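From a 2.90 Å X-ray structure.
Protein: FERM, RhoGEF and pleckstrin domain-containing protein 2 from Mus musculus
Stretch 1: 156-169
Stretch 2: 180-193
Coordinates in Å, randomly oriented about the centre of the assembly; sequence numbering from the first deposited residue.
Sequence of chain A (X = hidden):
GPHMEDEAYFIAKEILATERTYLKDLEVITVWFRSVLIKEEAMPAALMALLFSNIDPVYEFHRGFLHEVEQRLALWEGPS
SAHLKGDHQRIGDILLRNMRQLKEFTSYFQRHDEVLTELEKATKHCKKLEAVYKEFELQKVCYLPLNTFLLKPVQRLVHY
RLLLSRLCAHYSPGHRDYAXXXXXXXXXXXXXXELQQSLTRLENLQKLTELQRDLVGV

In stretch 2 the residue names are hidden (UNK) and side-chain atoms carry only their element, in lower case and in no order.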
# COMPACT_ATOMS: atom_id res chain seq x y z
N ARG A 156 8.23 15.70 12.23
CA ARG A 156 7.23 14.78 12.78
C ARG A 156 7.05 15.04 14.27
O ARG A 156 5.94 14.96 14.79
CB ARG A 156 7.60 13.32 12.54
CG ARG A 156 6.57 12.31 12.97
CD ARG A 156 5.31 12.40 12.12
NE ARG A 156 4.28 11.46 12.58
CZ ARG A 156 2.97 11.64 12.44
NH1 ARG A 156 2.50 12.73 11.86
NH2 ARG A 156 2.12 10.73 12.89
N LEU A 157 8.15 15.34 14.95
CA LEU A 157 8.06 15.59 16.38
C LEU A 157 7.24 16.84 16.67
O LEU A 157 6.48 16.88 17.63
CB LEU A 157 9.45 15.70 16.99
CG LEU A 157 10.32 14.48 16.70
CD1 LEU A 157 11.60 14.62 17.46
CD2 LEU A 157 9.63 13.21 17.12
N VAL A 158 7.37 17.85 15.82
CA VAL A 158 6.60 19.08 15.97
C VAL A 158 5.13 18.78 15.78
O VAL A 158 4.29 19.23 16.55
CB VAL A 158 7.03 20.09 14.92
CG1 VAL A 158 6.03 21.22 14.83
CG2 VAL A 158 8.40 20.61 15.26
N HIS A 159 4.83 18.00 14.75
CA HIS A 159 3.49 17.52 14.51
C HIS A 159 2.90 16.84 15.74
O HIS A 159 1.75 17.09 16.07
CB HIS A 159 3.47 16.56 13.32
CG HIS A 159 2.15 16.50 12.62
ND1 HIS A 159 1.97 15.84 11.43
CD2 HIS A 159 0.95 17.03 12.94
CE1 HIS A 159 0.71 15.96 11.04
NE2 HIS A 159 0.07 16.69 11.94
N TYR A 160 3.69 15.98 16.40
CA TYR A 160 3.24 15.33 17.64
C TYR A 160 2.81 16.36 18.69
O TYR A 160 1.76 16.22 19.32
CB TYR A 160 4.32 14.43 18.24
CG TYR A 160 4.60 13.12 17.51
CD1 TYR A 160 3.73 12.62 16.54
CD2 TYR A 160 5.74 12.37 17.81
CE1 TYR A 160 4.00 11.41 15.87
CE2 TYR A 160 6.01 11.17 17.16
CZ TYR A 160 5.14 10.70 16.20
OH TYR A 160 5.44 9.51 15.58
N ARG A 161 3.63 17.40 18.87
CA ARG A 161 3.33 18.42 19.88
C ARG A 161 2.00 19.07 19.54
O ARG A 161 1.22 19.42 20.41
CB ARG A 161 4.44 19.48 19.96
CG ARG A 161 4.37 20.41 21.19
CD ARG A 161 4.67 21.89 20.85
NE ARG A 161 6.01 22.13 20.29
CZ ARG A 161 6.25 22.77 19.14
NH1 ARG A 161 5.23 23.23 18.41
NH2 ARG A 161 7.49 22.94 18.71
N LEU A 162 1.74 19.21 18.24
CA LEU A 162 0.55 19.87 17.76
C LEU A 162 -0.67 19.05 18.07
O LEU A 162 -1.65 19.56 18.62
CB LEU A 162 0.65 20.03 16.26
CG LEU A 162 0.88 21.43 15.75
CD1 LEU A 162 -0.46 22.13 15.88
CD2 LEU A 162 2.01 22.10 16.58
N LEU A 163 -0.58 17.77 17.70
CA LEU A 163 -1.64 16.79 17.88
C LEU A 163 -1.99 16.59 19.36
O LEU A 163 -3.16 16.60 19.72
CB LEU A 163 -1.24 15.47 17.22
CG LEU A 163 -1.21 15.49 15.68
CD1 LEU A 163 -0.18 14.51 15.13
CD2 LEU A 163 -2.59 15.22 15.07
N LEU A 164 -0.98 16.42 20.20
CA LEU A 164 -1.23 16.33 21.63
C LEU A 164 -1.87 17.61 22.19
O LEU A 164 -2.69 17.57 23.10
CB LEU A 164 0.05 15.96 22.37
CG LEU A 164 0.20 14.45 22.29
CD1 LEU A 164 1.64 13.98 22.38
CD2 LEU A 164 -0.64 13.84 23.40
N SER A 165 -1.52 18.74 21.61
CA SER A 165 -2.14 19.99 22.03
C SER A 165 -3.63 19.96 21.79
O SER A 165 -4.39 20.46 22.61
CB SER A 165 -1.53 21.16 21.29
OG SER A 165 -0.23 21.40 21.79
N ARG A 166 -4.04 19.39 20.67
CA ARG A 166 -5.44 19.41 20.32
C ARG A 166 -6.23 18.50 21.24
O ARG A 166 -7.34 18.84 21.68
CB ARG A 166 -5.61 18.97 18.89
CG ARG A 166 -4.68 19.64 17.91
CD ARG A 166 -5.44 20.14 16.69
NE ARG A 166 -6.31 19.12 16.13
CZ ARG A 166 -5.91 18.19 15.28
NH1 ARG A 166 -4.63 18.15 14.87
NH2 ARG A 166 -6.80 17.31 14.82
N LEU A 167 -5.65 17.33 21.52
CA LEU A 167 -6.24 16.37 22.45
C LEU A 167 -6.38 17.01 23.82
O LEU A 167 -7.44 16.93 24.43
CB LEU A 167 -5.38 15.10 22.56
CG LEU A 167 -5.58 13.99 21.54
CD1 LEU A 167 -4.60 12.86 21.77
CD2 LEU A 167 -7.01 13.48 21.60
N CYS A 168 -5.31 17.63 24.30
CA CYS A 168 -5.33 18.21 25.63
C CYS A 168 -6.38 19.29 25.69
O CYS A 168 -7.16 19.37 26.63
CB CYS A 168 -3.97 18.75 26.01
SG CYS A 168 -2.81 17.46 26.48
N ALA A 169 -6.43 20.10 24.64
CA ALA A 169 -7.45 21.13 24.53
C ALA A 169 -8.86 20.56 24.44
O ALA A 169 -9.82 21.22 24.80
CB ALA A 169 -7.17 21.99 23.35
N UNK A 180 -3.20 11.23 31.01
CA UNK A 180 -2.19 10.62 30.18
C UNK A 180 -1.81 11.55 29.04
O UNK A 180 -0.66 11.59 28.61
o UNK A 180 -1.96 8.31 31.75
c UNK A 180 -2.66 9.26 29.65
c UNK A 180 -2.64 8.16 30.70
o UNK A 180 -3.29 7.12 30.47
N UNK A 181 -2.77 12.32 28.53
CA UNK A 181 -2.49 13.16 27.37
C UNK A 181 -1.68 14.36 27.78
O UNK A 181 -0.77 14.78 27.06
s UNK A 181 -4.47 12.32 25.63
c UNK A 181 -3.78 13.60 26.69
N UNK A 182 -2.02 14.92 28.93
CA UNK A 182 -1.28 16.06 29.44
C UNK A 182 0.15 15.65 29.75
O UNK A 182 1.09 16.38 29.43
n UNK A 182 -4.74 18.88 29.66
c UNK A 182 -3.81 19.75 30.04
c UNK A 182 -1.97 16.67 30.67
c UNK A 182 -4.25 17.61 29.82
n UNK A 182 -2.75 19.07 30.43
c UNK A 182 -2.99 17.72 30.31
N UNK A 183 0.30 14.48 30.34
CA UNK A 183 1.63 13.95 30.62
C UNK A 183 2.44 13.80 29.34
O UNK A 183 3.59 14.24 29.26
o UNK A 183 3.98 13.29 32.66
o UNK A 183 2.77 14.51 34.04
c UNK A 183 1.53 12.62 31.37
c UNK A 183 1.68 12.75 32.86
c UNK A 183 2.90 13.58 33.21
N UNK A 184 1.82 13.21 28.32
CA UNK A 184 2.45 13.00 27.03
C UNK A 184 2.85 14.33 26.37
O UNK A 184 3.92 14.44 25.77
c UNK A 184 1.52 12.21 26.12
N UNK A 185 1.97 15.32 26.46
CA UNK A 185 2.27 16.61 25.86
C UNK A 185 3.48 17.23 26.53
O UNK A 185 4.32 17.87 25.87
c UNK A 185 1.08 17.54 26.01
c UNK A 185 0.10 19.78 25.66
c UNK A 185 1.34 18.96 25.51
c UNK A 185 1.80 18.97 24.07
N UNK A 186 3.58 17.03 27.84
CA UNK A 186 4.71 17.55 28.59
C UNK A 186 5.98 16.88 28.06
O UNK A 186 6.98 17.54 27.84
n UNK A 186 6.23 17.37 34.80
c UNK A 186 5.35 17.42 32.44
c UNK A 186 4.51 17.30 30.08
c UNK A 186 5.61 17.83 30.98
c UNK A 186 6.55 17.66 33.36
N UNK A 187 5.90 15.58 27.81
CA UNK A 187 7.03 14.82 27.32
C UNK A 187 7.54 15.27 25.95
O UNK A 187 8.72 15.53 25.76
c UNK A 187 6.68 13.36 27.27
N UNK A 188 6.63 15.32 24.98
CA UNK A 188 6.96 15.74 23.63
C UNK A 188 7.42 17.20 23.62
O UNK A 188 8.29 17.59 22.84
c UNK A 188 4.57 16.38 23.09
c UNK A 188 5.77 15.54 22.67
c UNK A 188 6.17 15.93 21.25
c UNK A 188 7.41 15.24 20.78
N UNK A 189 6.84 18.02 24.48
CA UNK A 189 7.28 19.40 24.57
C UNK A 189 8.73 19.48 25.06
O UNK A 189 9.53 20.28 24.54
o UNK A 189 5.06 20.26 24.85
c UNK A 189 6.87 21.60 25.60
c UNK A 189 6.36 20.22 25.46
N UNK A 190 9.07 18.65 26.05
CA UNK A 190 10.45 18.53 26.50
C UNK A 190 11.37 18.20 25.33
O UNK A 190 12.42 18.80 25.17
c UNK A 190 10.61 17.48 27.59
o UNK A 190 10.98 15.98 29.81
o UNK A 190 9.59 17.12 31.12
c UNK A 190 10.17 16.91 30.02
c UNK A 190 9.86 17.84 28.86
N UNK A 191 10.95 17.26 24.50
CA UNK A 191 11.77 16.83 23.37
C UNK A 191 11.95 17.95 22.35
O UNK A 191 13.07 18.26 21.96
c UNK A 191 11.18 15.60 22.69
c UNK A 191 11.95 15.29 21.41
c UNK A 191 11.22 14.43 23.63
N UNK A 192 10.85 18.55 21.93
CA UNK A 192 10.94 19.62 20.95
C UNK A 192 11.77 20.78 21.51
O UNK A 192 12.58 21.36 20.80
c UNK A 192 9.56 20.10 20.50
c UNK A 192 8.80 18.99 19.85
o UNK A 192 8.81 20.55 21.64
N UNK A 193 11.59 21.12 22.77
CA UNK A 193 12.44 22.15 23.36
C UNK A 193 13.94 21.82 23.28
O UNK A 193 14.75 22.69 23.00
c UNK A 193 12.92 23.50 25.38
c UNK A 193 12.07 22.40 24.82
o UNK A 193 10.70 22.80 24.88

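Position 180 carries two carbons, the second bearing two oxygens, and its side chain is out of reach of the first helix: Asp-180. Position 181 has one carbon and then a sulfur, directed toward the partner, with the sulfur 3.9 Å from CD1 of Leu-167; it is Cys-181. At 182 one carbon leads to a five-membered ring of three carbons and two nitrogens. Its CB leaves sideways, yet the ring comes nearer, and SG of Cys-168 sits over one face, 3.6 Å from a ring carbon, CD2 once the residue is named His-182.

Position 183, three carbons with two oxygens on the third, points away: Glu-183. Position 184 is a single carbon, CB, 3.8 Å from CD2 of Leu-164, so Ala-184. Position 185 has four carbons forked at the second, one end carbon 3.9 Å from CB of Leu-164 and the other 3.8 Å from SG of Cys-168: Leu-185.

Position 186, four carbons in a row ending in nitrogen, is Lys-186, extended and exposed. Position 187 is one carbon, Ala-187, buried but making no contact with stretch 1. Position 188 has four carbons forked at the first, one arm two carbons long; the inner carbon of that arm lies 3.8 Å from CB of Tyr-160, and the one-carbon arm 3.9 Å from CD1 of Leu-164: Ile-188.

At 189 one carbon carries an oxygen and a carbon, the oxygen 3.7 Å from CG of Arg-161, giving Thr-189; OG1 donates to its own helix, to O of Leu-185 at 2.7 Å. Position 190, three carbons with two terminal oxygens, is Glu-190, out of reach. Position 191, one carbon carrying two more, one of them 4.0 Å from CD1 of Leu-157, is Val-191. Position 192 again shows one carbon with an oxygen and a carbon: the end carbon packs 3.8 Å from O of Leu-157, while the oxygen accepts a weak hydrogen bond from NE of Arg-161 at 3.5 Å. This is Thr-192. Position 193 has the same atoms but points away: Thr-193, its OG1 donating to O of Thr-189 at 2.8 Å.

The rule is a near-antiparallel pair, 151° between directions and 9.1 Å between axes at closest approach, built on reciprocal knobs. Leu-164 sits among Cys-181, Ala-184, Leu-185 and Ile-188; Ile-188 returns the favour among Leu-157, Tyr-160, Arg-161 and Leu-164. Packing dominates; the cysteine-histidine contact and the weak arginine-threonine bond supplement it.

Stretch 2 (180-193) DCHEALKAITEVTT
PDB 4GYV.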